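Local coordinates for NDP-N-acetyl-D-galactosaminuronic acid dehydrogenase (Methanosarcina mazei Go1, PDB 3G79) that works as an NDP-N-acetyl-D-galactosaminuronic acid dehydrogenase, an NAD-dependent oxidoreductase of the UDP-glucose/GDP-mannose dehydrogenase family, at the interface of chains A and B. Residues are numbered along the deposited sequence; one frame, centred on the assembly and turned at random. Chains: chain A/B, NDP-N-acetyl-D-galactosaminuronic acid dehydrogenase.

Contact 1: the interface of chains A and B. Residues chain A 302, 314, 320-322; chain B 251, 255.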
loop_
_atom_site.group_PDB
_atom_site.type_symbol
_atom_site.label_atom_id
_atom_site.label_comp_id
_atom_site.label_asym_id
_atom_site.label_seq_id
_atom_site.Cartn_x
_atom_site.Cartn_y
_atom_site.Cartn_z
ATOM N N GLU A 302 10.524 10.497 -11.037
ATOM C CA GLU A 302 11.747 10.076 -11.666
ATOM C C GLU A 302 12.550 11.251 -12.142
ATOM O O GLU A 302 13.680 11.372 -11.715
ATOM C CB GLU A 302 11.491 9.070 -12.780
ATOM C CG GLU A 302 10.742 7.868 -12.315
ATOM C CD GLU A 302 11.368 7.106 -11.095
ATOM O OE1 GLU A 302 12.560 7.261 -10.765
ATOM O OE2 GLU A 302 10.647 6.313 -10.473
ATOM N N TYR A 314 20.647 3.946 -4.212
ATOM C CA TYR A 314 19.571 3.024 -4.620
ATOM C C TYR A 314 20.218 1.706 -4.990
ATOM O O TYR A 314 21.363 1.692 -5.431
ATOM C CB TYR A 314 18.757 3.611 -5.791
ATOM C CG TYR A 314 17.457 2.891 -5.980
ATOM C CD1 TYR A 314 16.387 3.132 -5.115
ATOM C CD2 TYR A 314 17.301 1.928 -6.975
ATOM C CE1 TYR A 314 15.201 2.436 -5.230
ATOM C CE2 TYR A 314 16.122 1.232 -7.098
ATOM C CZ TYR A 314 15.066 1.521 -6.219
ATOM O OH TYR A 314 13.869 0.882 -6.315
ATOM N N SER A 320 13.212 1.449 -10.445
ATOM C CA SER A 320 12.386 2.074 -9.472
ATOM C C SER A 320 11.194 1.187 -9.393
ATOM O O SER A 320 10.630 0.773 -10.429
ATOM C CB SER A 320 11.965 3.416 -10.010
ATOM O OG SER A 320 10.866 3.970 -9.309
ATOM N N ILE A 321 10.794 0.888 -8.169
ATOM C CA ILE A 321 9.505 0.250 -7.941
ATOM C C ILE A 321 8.376 0.954 -8.687
ATOM O O ILE A 321 7.460 0.312 -9.174
ATOM C CB ILE A 321 9.165 0.197 -6.439
ATOM C CG1 ILE A 321 10.099 -0.786 -5.745
ATOM C CG2 ILE A 321 7.759 -0.261 -6.233
ATOM C CD1 ILE A 321 10.150 -0.578 -4.284
ATOM N N TYR A 322 8.416 2.262 -8.788
ATOM C CA TYR A 322 7.231 2.934 -9.337
ATOM C C TYR A 322 7.219 2.714 -10.825
ATOM O O TYR A 322 6.170 2.460 -11.407
ATOM C CB TYR A 322 7.216 4.427 -9.000
ATOM C CG TYR A 322 7.628 4.728 -7.580
ATOM C CD1 TYR A 322 7.021 4.067 -6.480
ATOM C CD2 TYR A 322 8.591 5.689 -7.319
ATOM C CE1 TYR A 322 7.382 4.362 -5.150
ATOM C CE2 TYR A 322 8.965 5.991 -5.996
ATOM C CZ TYR A 322 8.357 5.325 -4.918
ATOM O OH TYR A 322 8.750 5.664 -3.637
ATOM N N GLN B 251 11.771 3.632 -0.506
ATOM C CA GLN B 251 12.190 4.281 -1.756
ATOM C C GLN B 251 11.848 5.764 -1.799
ATOM O O GLN B 251 12.587 6.532 -2.387
ATOM C CB GLN B 251 11.634 3.613 -3.010
ATOM C CG GLN B 251 12.149 4.319 -4.297
ATOM C CD GLN B 251 11.757 3.613 -5.571
ATOM O OE1 GLN B 251 11.362 2.443 -5.549
ATOM N NE2 GLN B 251 11.873 4.323 -6.707
ATOM N N TYR B 255 14.472 8.896 -2.420
ATOM C CA TYR B 255 14.165 9.966 -3.386
ATOM C C TYR B 255 14.161 11.330 -2.742
ATOM O O TYR B 255 14.604 12.318 -3.361
ATOM C CB TYR B 255 12.819 9.676 -4.064
ATOM C CG TYR B 255 12.989 8.721 -5.237
ATOM C CD1 TYR B 255 12.246 8.879 -6.405
ATOM C CD2 TYR B 255 13.937 7.695 -5.194
ATOM C CE1 TYR B 255 12.408 8.041 -7.483
ATOM C CE2 TYR B 255 14.103 6.837 -6.274
ATOM C CZ TYR B 255 13.341 7.012 -7.421
ATOM O OH TYR B 255 13.516 6.189 -8.508
#

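Contact 2: the interface of chains A and B. Residues chain A 252, 255, 259; chain B 151, 233, 301, 305.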
loop_
_atom_site.group_PDB
_atom_site.type_symbol
_atom_site.label_atom_id
_atom_site.label_comp_id
_atom_site.label_asym_id
_atom_site.label_seq_id
_atom_site.Cartn_x
_atom_site.Cartn_y
_atom_site.Cartn_z
ATOM N N LEU A 252 -1.226 -9.631 -8.353
ATOM C CA LEU A 252 -1.583 -10.811 -7.590
ATOM C C LEU A 252 -2.617 -11.557 -8.429
ATOM O O LEU A 252 -2.620 -12.793 -8.462
ATOM C CB LEU A 252 -2.142 -10.434 -6.225
ATOM C CG LEU A 252 -2.108 -11.290 -4.972
ATOM C CD1 LEU A 252 -3.545 -11.396 -4.499
ATOM C CD2 LEU A 252 -1.344 -12.672 -5.045
ATOM N N TYR A 255 -0.804 -13.741 -10.769
ATOM C CA TYR A 255 -0.379 -14.914 -9.997
ATOM C C TYR A 255 -1.524 -15.870 -9.673
ATOM O O TYR A 255 -1.338 -17.086 -9.661
ATOM C CB TYR A 255 0.341 -14.469 -8.719
ATOM C CG TYR A 255 1.762 -14.001 -8.957
ATOM C CD1 TYR A 255 2.609 -13.663 -7.886
ATOM C CD2 TYR A 255 2.275 -13.918 -10.241
ATOM C CE1 TYR A 255 3.927 -13.250 -8.108
ATOM C CE2 TYR A 255 3.565 -13.512 -10.469
ATOM C CZ TYR A 255 4.392 -13.176 -9.407
ATOM O OH TYR A 255 5.689 -12.780 -9.695
ATOM N N MET A 259 -2.332 -20.015 -10.619
ATOM C CA MET A 259 -2.444 -21.038 -9.570
ATOM C C MET A 259 -3.869 -21.586 -9.558
ATOM O O MET A 259 -4.232 -22.407 -8.720
ATOM C CB MET A 259 -2.000 -20.517 -8.164
ATOM C CG MET A 259 -0.468 -20.495 -7.910
ATOM S SD MET A 259 0.166 -19.792 -6.332
ATOM C CE MET A 259 -0.006 -18.108 -6.904
ATOM N N PRO B 151 2.663 -22.181 -0.502
ATOM C CA PRO B 151 1.497 -22.413 -1.361
ATOM C C PRO B 151 1.649 -23.694 -2.161
ATOM O O PRO B 151 2.750 -23.981 -2.635
ATOM C CB PRO B 151 1.473 -21.200 -2.296
ATOM C CG PRO B 151 2.238 -20.141 -1.587
ATOM C CD PRO B 151 3.187 -20.810 -0.628
ATOM N N VAL B 233 -1.925 -19.012 -0.157
ATOM C CA VAL B 233 -1.505 -17.795 -0.836
ATOM C C VAL B 233 -1.861 -16.484 -0.049
ATOM O O VAL B 233 -1.114 -15.480 -0.094
ATOM C CB VAL B 233 -2.036 -17.797 -2.246
ATOM C CG1 VAL B 233 -1.788 -16.445 -2.949
ATOM C CG2 VAL B 233 -1.390 -18.909 -3.039
ATOM N N LEU B 301 5.663 -17.266 -2.495
ATOM C CA LEU B 301 4.591 -16.980 -3.432
ATOM C C LEU B 301 5.090 -17.148 -4.862
ATOM O O LEU B 301 4.437 -17.816 -5.661
ATOM C CB LEU B 301 3.952 -15.600 -3.180
ATOM C CG LEU B 301 2.984 -14.943 -4.175
ATOM C CD1 LEU B 301 1.683 -15.700 -4.383
ATOM C CD2 LEU B 301 2.689 -13.561 -3.643
ATOM N N VAL B 305 4.045 -20.045 -7.659
ATOM C CA VAL B 305 3.587 -19.835 -9.015
ATOM C C VAL B 305 4.330 -20.826 -9.889
ATOM O O VAL B 305 3.727 -21.554 -10.680
ATOM C CB VAL B 305 3.842 -18.382 -9.488
ATOM C CG1 VAL B 305 3.662 -18.250 -11.001
ATOM C CG2 VAL B 305 2.948 -17.409 -8.730
#

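Contact 1: the interface of chains A and B
B:Gln251 and B:Tyr255 reach from the long helix 228-259 of chain B onto A:Glu302, A:Tyr314 and the start of helix 321-345 in chain A. Both chains are copies of one enzyme of the UDP-glucose/GDP-mannose dehydrogenase family. The two-fold interface is probably the dimer contact typical of these enzymes.

Hydrogen bonds fix the amide of B:Gln251. Its NE2 donates a hydrogen bond to the hydroxyl OG of A:Ser320 at 2.8 Å, and that oxygen lies close to the amide plane. The backbone N of A:Ile321 donates to the amide oxygen OE1 of B:Gln251 at 3.1 Å. It meets a lone pair in the carbonyl plane, with a C=O to donor angle of 121°. The phenol OH of A:Tyr314 adds a weak bond to the same oxygen. A flipped amide would probably set its NH2 against the N-H of A:Ile321. The side chain of B:Gln251 runs out straight (chi2 174°), which carries the amide across to chain A.

The phenol OH of B:Tyr255 donates to the carboxylate OE1 of A:Glu302 at 2.7 Å, on its syn lone pair. The carboxylate stands almost square to the ring plane, and its CD lies at the ring edge.

Within chain A, A:Ser320 OG donates to the other carboxylate oxygen, OE2 of A:Glu302, at 2.6 Å. The same OG accepts from the backbone N of A:Tyr322. A:Glu302 thus probably orients the serine hydroxyl that accepts from B:Gln251.

The ring of A:Tyr322 stacks on the amide of B:Gln251, the planes 26° apart, with CE2 of A:Tyr322 3.7 Å from CD of B:Gln251. A:Tyr314 meets the amide at a steeper tilt through CE1.

Contact 2: the interface of chains A and B
The ring of A:Tyr255 carries the methyl CG2 of B:Val305 on one face. This CH-pi contact sits off centre, toward the root of the ring, with CG2 of B:Val305 3.6 Å from CG of A:Tyr255. The two side chains cross at about a right angle, and the methyl rests over the face near CG. Beyond CD1 of A:Tyr255, a little to the B:Val305 side of the ring plane, lies CG of B:Leu301 at 3.9 Å.

A:Met259 supplies the other main contact. Its chain is extended at chi2 and then bends at chi3 (-79°), which turns the methyl CE back toward B:Val305 and B:Leu301. CE of A:Met259 lies 3.5 Å from CG2 of B:Val305. The methyl CG2 of B:Val305 touches both the tyrosine face and the methionine CE. CE of A:Met259 also meets CD1 of B:Leu301 at 3.9 Å. The sulfur SD of A:Met259 faces another residue, 3.7 Å from CG2 of B:Val233.

With an alanine in place of A:Tyr255, the methyl of B:Val305 would probably lose the aromatic face it rests on, and a gap is likely to open beside B:Leu301.

The contacts described here are apolar. A:Leu252 and A:Tyr255 lie near the end of helix 228-258, and A:Met259 follows directly after it. B:Leu301 and B:Val305 are one turn apart on helix 293-307. B:Val233 lies in the first turns of the long helix 228-259 of chain B. B:Pro151 lies in a loop at the border of the patch.

Contact 1 and contact 2 lie about 25 Å apart, measured between the centres of their C-alpha atoms. They share the pairing of the helix beginning at 228 with that beginning at 293, chains exchanged; contact 1 adds the start of helix 321-345. The start of B:228-259 joins contact 2, while its far part serves contact 1. B:Tyr255 serves contact 1 and A:Tyr255 contact 2. By the two-fold symmetry each copy should offer both its hydroxyl, as B:Tyr255 does to A:Glu302, and its ring face, as A:Tyr255 does to B:Val305. This probably supports a stable dimer.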